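Local structure of putative amidohydrolase (Unidentified, 3MKV) at residues T5-G11 with A47-K53; L13-D17 with L369-V373; R95-R99 with F411-L415. The protein is a zinc-containing member of the amidohydrolase superfamily and probably acts as a prolidase, hydrolysing dipeptides that end in proline. All coordinates share one frame; numbering follows the deposited sequence.

Contact 1. Residues T5-G11 with A47-K53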
loop_
_atom_site.group_PDB
_atom_site.type_symbol
_atom_site.label_atom_id
_atom_site.label_comp_id
_atom_site.label_asym_id
_atom_site.label_seq_id
_atom_site.Cartn_x
_atom_site.Cartn_y
_atom_site.Cartn_z
ATOM N N THR A 5 -10.774 47.749 -34.184
ATOM C CA THR A 5 -9.788 48.790 -33.928
ATOM C C THR A 5 -10.253 49.855 -32.937
ATOM O O THR A 5 -11.446 50.096 -32.783
ATOM C CB THR A 5 -9.372 49.465 -35.253
ATOM O OG1 THR A 5 -8.817 48.479 -36.135
ATOM C CG2 THR A 5 -8.352 50.557 -35.011
ATOM N N PHE A 6 -9.294 50.478 -32.257
ATOM C CA PHE A 6 -9.582 51.547 -31.308
ATOM C C PHE A 6 -8.529 52.648 -31.395
ATOM O O PHE A 6 -7.333 52.381 -31.581
ATOM C CB PHE A 6 -9.652 51.016 -29.875
ATOM C CG PHE A 6 -10.799 50.089 -29.627
ATOM C CD1 PHE A 6 -11.961 50.548 -29.031
ATOM C CD2 PHE A 6 -10.719 48.751 -29.988
ATOM C CE1 PHE A 6 -13.024 49.690 -28.795
ATOM C CE2 PHE A 6 -11.781 47.887 -29.760
ATOM C CZ PHE A 6 -12.936 48.357 -29.163
ATOM N N LEU A 7 -8.985 53.887 -31.264
ATOM C CA LEU A 7 -8.081 55.022 -31.278
ATOM C C LEU A 7 -8.343 55.952 -30.096
ATOM O O LEU A 7 -9.359 56.651 -30.039
ATOM C CB LEU A 7 -8.170 55.777 -32.608
ATOM C CG LEU A 7 -7.100 56.856 -32.778
ATOM C CD1 LEU A 7 -6.843 57.145 -34.244
ATOM C CD2 LEU A 7 -7.507 58.123 -32.049
ATOM N N PHE A 8 -7.419 55.926 -29.142
ATOM C CA PHE A 8 -7.451 56.833 -28.011
ATOM C C PHE A 8 -6.940 58.193 -28.455
ATOM O O PHE A 8 -5.876 58.288 -29.076
ATOM C CB PHE A 8 -6.579 56.290 -26.886
ATOM C CG PHE A 8 -7.131 55.052 -26.239
ATOM C CD1 PHE A 8 -7.886 55.139 -25.081
ATOM C CD2 PHE A 8 -6.892 53.803 -26.784
ATOM C CE1 PHE A 8 -8.391 54.006 -24.479
ATOM C CE2 PHE A 8 -7.398 52.669 -26.190
ATOM C CZ PHE A 8 -8.149 52.769 -25.038
ATOM N N ARG A 9 -7.691 59.241 -28.150
ATOM C CA ARG A 9 -7.367 60.597 -28.570
ATOM C C ARG A 9 -7.679 61.639 -27.480
ATOM O O ARG A 9 -8.575 61.449 -26.686
ATOM C CB ARG A 9 -8.162 60.925 -29.838
ATOM C CG ARG A 9 -7.715 62.176 -30.574
ATOM C CD ARG A 9 -8.637 62.494 -31.750
ATOM N NE ARG A 9 -9.978 62.885 -31.317
ATOM C CZ ARG A 9 -10.270 64.050 -30.745
ATOM N NH1 ARG A 9 -11.521 64.321 -30.386
ATOM N NH2 ARG A 9 -9.311 64.943 -30.533
ATOM N N ASN A 10 -6.981 62.759 -27.509
ATOM C CA ASN A 10 -7.276 63.873 -26.608
ATOM C C ASN A 10 -7.028 63.623 -25.115
ATOM O O ASN A 10 -7.851 63.994 -24.264
ATOM C CB ASN A 10 -8.716 64.334 -26.806
ATOM C CG ASN A 10 -8.903 65.794 -26.466
ATOM O OD1 ASN A 10 -8.106 66.641 -26.878
ATOM N ND2 ASN A 10 -9.954 66.101 -25.708
ATOM N N GLY A 11 -5.887 63.020 -24.791
ATOM C CA GLY A 11 -5.540 62.777 -23.396
ATOM C C GLY A 11 -4.059 62.886 -23.087
ATOM O O GLY A 11 -3.225 63.051 -23.983
ATOM N N ALA A 47 -11.129 52.673 -37.317
ATOM C CA ALA A 47 -10.939 52.869 -35.887
ATOM C C ALA A 47 -12.198 53.329 -35.153
ATOM O O ALA A 47 -12.922 54.198 -35.629
ATOM C CB ALA A 47 -9.797 53.847 -35.640
ATOM N N HIS A 48 -12.452 52.730 -33.993
ATOM C CA HIS A 48 -13.453 53.231 -33.065
ATOM C C HIS A 48 -12.746 54.200 -32.123
ATOM O O HIS A 48 -11.896 53.800 -31.327
ATOM C CB HIS A 48 -14.084 52.081 -32.284
ATOM C CG HIS A 48 -14.918 52.524 -31.121
ATOM N ND1 HIS A 48 -16.259 52.223 -31.009
ATOM C CD2 HIS A 48 -14.600 53.243 -30.017
ATOM C CE1 HIS A 48 -16.731 52.737 -29.885
ATOM N NE2 HIS A 48 -15.745 53.361 -29.266
ATOM N N VAL A 49 -13.086 55.478 -32.231
ATOM C CA VAL A 49 -12.367 56.532 -31.523
ATOM C C VAL A 49 -12.813 56.695 -30.076
ATOM O O VAL A 49 -14.006 56.724 -29.780
ATOM C CB VAL A 49 -12.517 57.893 -32.246
ATOM C CG1 VAL A 49 -12.094 59.054 -31.331
ATOM C CG2 VAL A 49 -11.723 57.895 -33.544
ATOM N N ILE A 50 -11.842 56.824 -29.178
ATOM C CA ILE A 50 -12.142 57.049 -27.771
ATOM C C ILE A 50 -11.631 58.413 -27.309
ATOM O O ILE A 50 -10.428 58.666 -27.268
ATOM C CB ILE A 50 -11.584 55.911 -26.894
ATOM C CG1 ILE A 50 -12.246 54.585 -27.295
ATOM C CG2 ILE A 50 -11.803 56.218 -25.416
ATOM C CD1 ILE A 50 -11.604 53.350 -26.713
ATOM N N ASP A 51 -12.561 59.297 -26.973
ATOM C CA ASP A 51 -12.205 60.645 -26.575
ATOM C C ASP A 51 -12.085 60.727 -25.065
ATOM O O ASP A 51 -13.052 60.502 -24.340
ATOM C CB ASP A 51 -13.238 61.646 -27.092
ATOM C CG ASP A 51 -12.663 63.040 -27.271
ATOM O OD1 ASP A 51 -12.072 63.573 -26.305
ATOM O OD2 ASP A 51 -12.811 63.599 -28.383
ATOM N N VAL A 52 -10.891 61.070 -24.599
ATOM C CA VAL A 52 -10.568 60.989 -23.185
ATOM C C VAL A 52 -10.840 62.276 -22.401
ATOM O O VAL A 52 -10.598 62.324 -21.193
ATOM C CB VAL A 52 -9.095 60.550 -22.985
ATOM C CG1 VAL A 52 -8.786 60.354 -21.509
ATOM C CG2 VAL A 52 -8.820 59.271 -23.761
ATOM N N LYS A 53 -11.343 63.307 -23.079
ATOM C CA LYS A 53 -11.672 64.576 -22.421
ATOM C C LYS A 53 -10.573 65.008 -21.467
ATOM O O LYS A 53 -10.844 65.400 -20.326
ATOM C CB LYS A 53 -12.996 64.485 -21.655
ATOM C CG LYS A 53 -14.244 64.567 -22.522
ATOM C CD LYS A 53 -14.388 65.950 -23.160
ATOM C CE LYS A 53 -14.624 67.049 -22.117
ATOM N NZ LYS A 53 -16.055 67.162 -21.711
#

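Contact 2. Residues L13-D17 with L369-V373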
loop_
_atom_site.group_PDB
_atom_site.type_symbol
_atom_site.label_atom_id
_atom_site.label_comp_id
_atom_site.label_asym_id
_atom_site.label_seq_id
_atom_site.Cartn_x
_atom_site.Cartn_y
_atom_site.Cartn_z
ATOM N N LEU A 13 -0.679 60.989 -21.721
ATOM C CA LEU A 13 -0.151 59.638 -21.799
ATOM C C LEU A 13 0.851 59.453 -20.691
ATOM O O LEU A 13 1.751 60.267 -20.532
ATOM C CB LEU A 13 0.548 59.405 -23.134
ATOM C CG LEU A 13 1.193 58.033 -23.302
ATOM C CD1 LEU A 13 0.186 56.940 -22.980
ATOM C CD2 LEU A 13 1.738 57.866 -24.701
ATOM N N LEU A 14 0.688 58.388 -19.915
ATOM C CA LEU A 14 1.635 58.067 -18.858
ATOM C C LEU A 14 2.632 57.048 -19.388
ATOM O O LEU A 14 2.273 55.908 -19.696
ATOM C CB LEU A 14 0.903 57.521 -17.640
ATOM C CG LEU A 14 1.662 57.485 -16.316
ATOM C CD1 LEU A 14 0.679 57.244 -15.177
ATOM C CD2 LEU A 14 2.774 56.427 -16.329
ATOM N N ASP A 15 3.874 57.493 -19.537
ATOM C CA ASP A 15 4.965 56.648 -19.974
ATOM C C ASP A 15 5.854 56.488 -18.758
ATOM O O ASP A 15 6.568 57.420 -18.370
ATOM C CB ASP A 15 5.730 57.303 -21.127
ATOM C CG ASP A 15 6.787 56.382 -21.727
ATOM O OD1 ASP A 15 7.485 55.694 -20.956
ATOM O OD2 ASP A 15 6.923 56.348 -22.970
ATOM N N PRO A 16 5.791 55.302 -18.138
ATOM C CA PRO A 16 6.330 55.057 -16.796
ATOM C C PRO A 16 7.808 55.398 -16.623
ATOM O O PRO A 16 8.278 55.489 -15.489
ATOM C CB PRO A 16 6.078 53.560 -16.583
ATOM C CG PRO A 16 4.938 53.236 -17.517
ATOM C CD PRO A 16 5.157 54.103 -18.714
ATOM N N ASP A 17 8.539 55.598 -17.716
ATOM C CA ASP A 17 9.919 56.062 -17.580
ATOM C C ASP A 17 10.100 57.546 -17.875
ATOM O O ASP A 17 11.200 57.989 -18.186
ATOM C CB ASP A 17 10.909 55.201 -18.379
ATOM C CG ASP A 17 10.234 54.354 -19.427
ATOM O OD1 ASP A 17 10.953 53.690 -20.197
ATOM O OD2 ASP A 17 8.989 54.345 -19.477
ATOM N N LEU A 369 4.312 44.248 -21.816
ATOM C CA LEU A 369 3.337 44.760 -20.859
ATOM C C LEU A 369 3.940 45.940 -20.076
ATOM O O LEU A 369 5.134 46.219 -20.191
ATOM C CB LEU A 369 2.890 43.659 -19.882
ATOM C CG LEU A 369 2.259 42.345 -20.379
ATOM C CD1 LEU A 369 2.129 41.349 -19.231
ATOM C CD2 LEU A 369 0.910 42.553 -21.049
ATOM N N GLY A 370 3.111 46.624 -19.284
ATOM C CA GLY A 370 3.553 47.722 -18.435
ATOM C C GLY A 370 3.949 49.005 -19.149
ATOM O O GLY A 370 4.340 49.981 -18.506
ATOM N N ARG A 371 3.854 49.004 -20.477
ATOM C CA ARG A 371 4.212 50.162 -21.293
ATOM C C ARG A 371 3.327 50.224 -22.536
ATOM O O ARG A 371 3.184 49.235 -23.260
ATOM C CB ARG A 371 5.677 50.067 -21.735
ATOM C CG ARG A 371 6.700 50.544 -20.714
ATOM C CD ARG A 371 7.239 51.940 -21.034
ATOM N NE ARG A 371 7.659 52.060 -22.431
ATOM C CZ ARG A 371 8.548 52.944 -22.883
ATOM N NH1 ARG A 371 9.142 53.790 -22.050
ATOM N NH2 ARG A 371 8.853 52.974 -24.174
ATOM N N ILE A 372 2.746 51.391 -22.794
ATOM C CA ILE A 372 1.970 51.586 -24.018
ATOM C C ILE A 372 2.888 51.884 -25.209
ATOM O O ILE A 372 3.172 53.044 -25.510
ATOM C CB ILE A 372 0.926 52.706 -23.854
ATOM C CG1 ILE A 372 -0.159 52.279 -22.865
ATOM C CG2 ILE A 372 0.304 53.056 -25.190
ATOM C CD1 ILE A 372 -0.903 53.440 -22.257
ATOM N N VAL A 373 3.354 50.821 -25.865
ATOM C CA VAL A 373 4.261 50.923 -27.004
ATOM C C VAL A 373 3.790 50.002 -28.119
ATOM O O VAL A 373 3.110 49.011 -27.859
ATOM C CB VAL A 373 5.710 50.504 -26.638
ATOM C CG1 VAL A 373 6.367 51.527 -25.737
ATOM C CG2 VAL A 373 5.731 49.116 -26.001
HETATM O O HOH W 1 3.062 53.890 -21.595
#

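Contact 3. Residues R95-R99 with F411-L415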
loop_
_atom_site.group_PDB
_atom_site.type_symbol
_atom_site.label_atom_id
_atom_site.label_comp_id
_atom_site.label_asym_id
_atom_site.label_seq_id
_atom_site.Cartn_x
_atom_site.Cartn_y
_atom_site.Cartn_z
ATOM N N ARG A 95 -12.695 39.253 -10.741
ATOM C CA ARG A 95 -13.415 40.311 -11.433
ATOM C C ARG A 95 -13.107 41.679 -10.812
ATOM O O ARG A 95 -12.977 42.692 -11.507
ATOM C CB ARG A 95 -14.911 40.034 -11.339
ATOM C CG ARG A 95 -15.679 40.334 -12.601
ATOM C CD ARG A 95 -16.893 39.417 -12.729
ATOM N NE ARG A 95 -17.535 39.570 -14.031
ATOM C CZ ARG A 95 -18.228 40.645 -14.387
ATOM N NH1 ARG A 95 -18.366 41.654 -13.532
ATOM N NH2 ARG A 95 -18.780 40.714 -15.590
ATOM N N ALA A 96 -12.982 41.703 -9.491
ATOM C CA ALA A 96 -12.745 42.951 -8.791
ATOM C C ALA A 96 -11.323 43.463 -9.002
ATOM O O ALA A 96 -11.092 44.676 -8.939
ATOM C CB ALA A 96 -13.058 42.801 -7.321
ATOM N N MET A 97 -10.381 42.548 -9.259
ATOM C CA MET A 97 -8.979 42.931 -9.473
ATOM C C MET A 97 -8.911 43.725 -10.752
ATOM O O MET A 97 -8.293 44.791 -10.805
ATOM C CB MET A 97 -8.041 41.712 -9.569
ATOM C CG MET A 97 -7.896 40.882 -8.282
ATOM S SD MET A 97 -6.777 39.465 -8.466
ATOM C CE MET A 97 -6.533 38.997 -6.783
ATOM N N LEU A 98 -9.569 43.194 -11.783
ATOM C CA LEU A 98 -9.620 43.822 -13.092
ATOM C C LEU A 98 -10.271 45.206 -13.023
ATOM O O LEU A 98 -9.799 46.154 -13.655
ATOM C CB LEU A 98 -10.374 42.917 -14.064
ATOM C CG LEU A 98 -10.281 43.279 -15.544
ATOM C CD1 LEU A 98 -8.828 43.493 -15.998
ATOM C CD2 LEU A 98 -10.967 42.186 -16.383
ATOM N N ARG A 99 -11.342 45.315 -12.240
ATOM C CA ARG A 99 -12.053 46.582 -12.049
ATOM C C ARG A 99 -11.168 47.646 -11.417
ATOM O O ARG A 99 -11.332 48.824 -11.697
ATOM C CB ARG A 99 -13.315 46.377 -11.198
ATOM C CG ARG A 99 -14.240 47.600 -11.160
ATOM C CD ARG A 99 -14.608 48.041 -12.574
ATOM N NE ARG A 99 -15.157 49.395 -12.636
ATOM C CZ ARG A 99 -14.441 50.485 -12.919
ATOM N NH1 ARG A 99 -13.137 50.382 -13.164
ATOM N NH2 ARG A 99 -15.027 51.677 -12.958
ATOM N N PHE A 411 -13.473 46.021 -20.819
ATOM C CA PHE A 411 -14.177 45.334 -19.747
ATOM C C PHE A 411 -15.060 46.336 -19.024
ATOM O O PHE A 411 -16.082 45.989 -18.430
ATOM C CB PHE A 411 -13.175 44.738 -18.758
ATOM C CG PHE A 411 -13.749 44.487 -17.390
ATOM C CD1 PHE A 411 -13.376 45.274 -16.312
ATOM C CD2 PHE A 411 -14.676 43.471 -17.184
ATOM C CE1 PHE A 411 -13.909 45.042 -15.051
ATOM C CE2 PHE A 411 -15.219 43.245 -15.928
ATOM C CZ PHE A 411 -14.835 44.027 -14.863
ATOM N N VAL A 412 -14.631 47.590 -19.070
ATOM C CA VAL A 412 -15.307 48.669 -18.379
ATOM C C VAL A 412 -15.061 49.977 -19.112
ATOM O O VAL A 412 -13.936 50.471 -19.164
ATOM C CB VAL A 412 -14.794 48.806 -16.945
ATOM C CG1 VAL A 412 -14.989 50.224 -16.437
ATOM C CG2 VAL A 412 -15.493 47.812 -16.047
ATOM N N ASN A 413 -16.122 50.531 -19.684
ATOM C CA ASN A 413 -16.039 51.819 -20.352
ATOM C C ASN A 413 -17.220 52.716 -20.008
ATOM O O ASN A 413 -18.226 52.730 -20.711
ATOM C CB ASN A 413 -15.971 51.623 -21.861
ATOM C CG ASN A 413 -15.982 52.930 -22.614
ATOM O OD1 ASN A 413 -15.839 54.000 -22.020
ATOM N ND2 ASN A 413 -16.148 52.856 -23.930
ATOM N N GLU A 414 -17.101 53.468 -18.923
ATOM C CA GLU A 414 -18.176 54.370 -18.541
ATOM C C GLU A 414 -17.876 55.808 -18.955
ATOM O O GLU A 414 -18.073 56.750 -18.187
ATOM C CB GLU A 414 -18.468 54.268 -17.045
ATOM C CG GLU A 414 -17.273 54.459 -16.160
ATOM C CD GLU A 414 -17.521 53.913 -14.777
ATOM O OE1 GLU A 414 -17.010 54.499 -13.796
ATOM O OE2 GLU A 414 -18.240 52.896 -14.672
ATOM N N LEU A 415 -17.376 55.954 -20.176
ATOM C CA LEU A 415 -17.183 57.255 -20.789
ATOM C C LEU A 415 -18.260 57.419 -21.851
ATOM O O LEU A 415 -18.802 58.508 -22.039
ATOM C CB LEU A 415 -15.811 57.330 -21.454
ATOM C CG LEU A 415 -14.563 57.181 -20.587
ATOM C CD1 LEU A 415 -13.327 57.128 -21.468
ATOM C CD2 LEU A 415 -14.466 58.328 -19.589
#

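Contact 1. Residues T5-G11 with A47-K53
Ile-50 lies against both Phe-6 and Phe-8, on one face of a parallel strand pair. Strand 5-9 runs beside strand 48-51, with their axes 25° apart. The backbone ladder is regular. His-48 N donates to Thr-5 O, and Leu-7 N to His-48 O. Ile-50 N then donates to Leu-7 O at 2.6 Å, almost straight. Arg-9 N to Ile-50 O and Val-52 N to Arg-9 O complete the series.

The Ile-50 side chain can be followed outward. Ile-50 CB sits 3.9 Å from Leu-7 O. Ile-50 CG2 runs alongside the Phe-8 ring, 4.1 Å from Phe-8 CD1. Chi1 (-62°) sets CG1 beside the backbone N, and the extended chi2 (168°) then takes CD1 over the Phe-8 ring. There Ile-50 CD1 makes a CH-pi contact, 4.1 Å from the centroid of the Phe-8 ring. Ile-50 CD1 also touches Phe-6 CD1 at 3.7 Å. This methyl is thus shared by two rings, while the Phe-6 ring and the His-48 imidazole meet obliquely, with planes 45° apart. NE2 of His-48 is hydrogen-bonded to Glu-416.

The other face carries Leu-7, Val-49, Arg-9 and Asp-51. CB of Leu-7 packs on CB of Ala-47 at 3.9 Å. Arg-9 and Asp-51 form a salt bridge through NH1 and OD2, with the two flat groups nearly perpendicular. Arg-9 has a second conformer, so this link is less certain. Asp-51 OD1 accepts weak bonds from Asn-10 ND2 and from Lys-53 N.

Phe-8 also packs on Ile-57, Val-380 and Val-382. Strand 48-51 is an outermost strand within the chain, and 5-9 continues the sheet to 25-30. Such a small beta domain beside the barrel is characteristic of many amidohydrolase superfamily members.

Contact 2. Residues L13-D17 with L369-V373
Arg-371 bends at chi2 (-102°) and chi3 (-49°), and this brings its guanidinium round to Asp-15 and Asp-17. Asp-15 holds CG anti to its own backbone N (chi1 -173°), which swings the carboxylate to meet it. The three residues form a salt-bridge network between two loops. One loop follows strand 12-13. The other leads from helix 348-362 towards strand 380-383, and so back from the barrel to the beta domain.

NH1 does the work for Arg-371, but it is modelled too close to Asp-17, so its exact place and the distances from it are doubtful. As modelled, Arg-371 NH1 lies 2.8 Å from Asp-15 OD1 in a salt bridge, and it also pairs with the Asp-17 carboxylate. The Asp-15 carboxylate stands nearly perpendicular to the guanidinium. OD2 of Asp-15 lies over one face, offset towards the rim. The positive guanidinium probably offsets the repulsion between the two nearby carboxylates.

Beside the ion pairs the side chains pack. CD of Pro-16 rests on CD of Arg-371 at 3.8 Å, and CG of Pro-16 approaches the carbonyl O of Gly-370 to 3.5 Å. Pro-16 and Arg-371 both reach Ile-357 of helix 348-362. CD1 of Leu-13 meets CD1 of Ile-372 at 3.7 Å. Ile-372 is the centre of an inverse gamma turn. One water joins the backbones: it donates to Leu-14 O at 2.9 Å and accepts from Ile-372 N at 2.8 Å.

Contact 3. Residues R95-R99 with F411-L415
The Phe-411 ring has Leu-98 over one face, with CD2 of Leu-98 lying 3.9 Å from the ring centroid. This is a CH-pi contact, 18° off the ring normal. Backbone atoms of the helix, Arg-99 N and Arg-95 O, approach the ring obliquely. The Arg-95 guanidinium in turn has CE2 of Phe-411 over one of its faces, offset towards the rim and 4.3 Å from NH1 of Arg-95. The charge of Arg-95 is directed elsewhere, since NH2 makes a salt bridge with Glu-125. Phe-411 has two conformers, and this description applies to one of them.

The Arg-99 guanidinium is the second flat group. CG1 of Val-412 sits over the centre of one face, 3.6 Å from CZ of Arg-99. At the edge, near the plane, is OE1 of Glu-414. Glu-414 OE1 forms a long salt bridge of 3.5 Å with Arg-99 NH2. The carboxylate and guanidinium planes are at 90°, so the two groups do not pair side by side. NH1 of Arg-99 is hydrogen-bonded to Ile-401 O, which helps to fix the rotation of the group.

The torsions explain the reach. CG of Arg-99 swings to the far side of its backbone N (chi1 -170°), and the chain bends at chi2. Arg-99 CD then passes Val-412 CG2 at 3.6 Å before the guanidinium arrives over CG1.

Phe-411 and Val-412 together face Val-404 in a classic beta bulge. Further along, Asn-413 OD1 accepts from Leu-415 N in an Asx turn. Helix 83-99 links the parallel strands 56-63 and 102-107, and its last turn packs here on strand 409-413, with Leu-98 and Arg-99 also touching Val-404 of the adjacent strand 403-406.

How the contacts relate
The three contacts lie 17 to 19 Å apart, centre to centre. Contact 1 pairs the N-terminal strand 5-9 with strand 48-51 in the four-stranded sheet. Segment 13-17 of contact 2 follows segment 5-11 of contact 1, and these two contacts cross along the chain. Contact 3 comes after contact 1 is closed and crosses contact 2. The nearest atoms of contacts 1 and 3 are about 4 Å apart, without touching. Strands 12-13, 56-63, 380-383, 403-406 and 409-413 share a second sheet. Both chain ends thus build the beta domain. Contact 2 joins an N-terminal loop to the chain returning from helix 348-362, and contact 3 joins helix 83-99 to strand 409-413 near the C terminus.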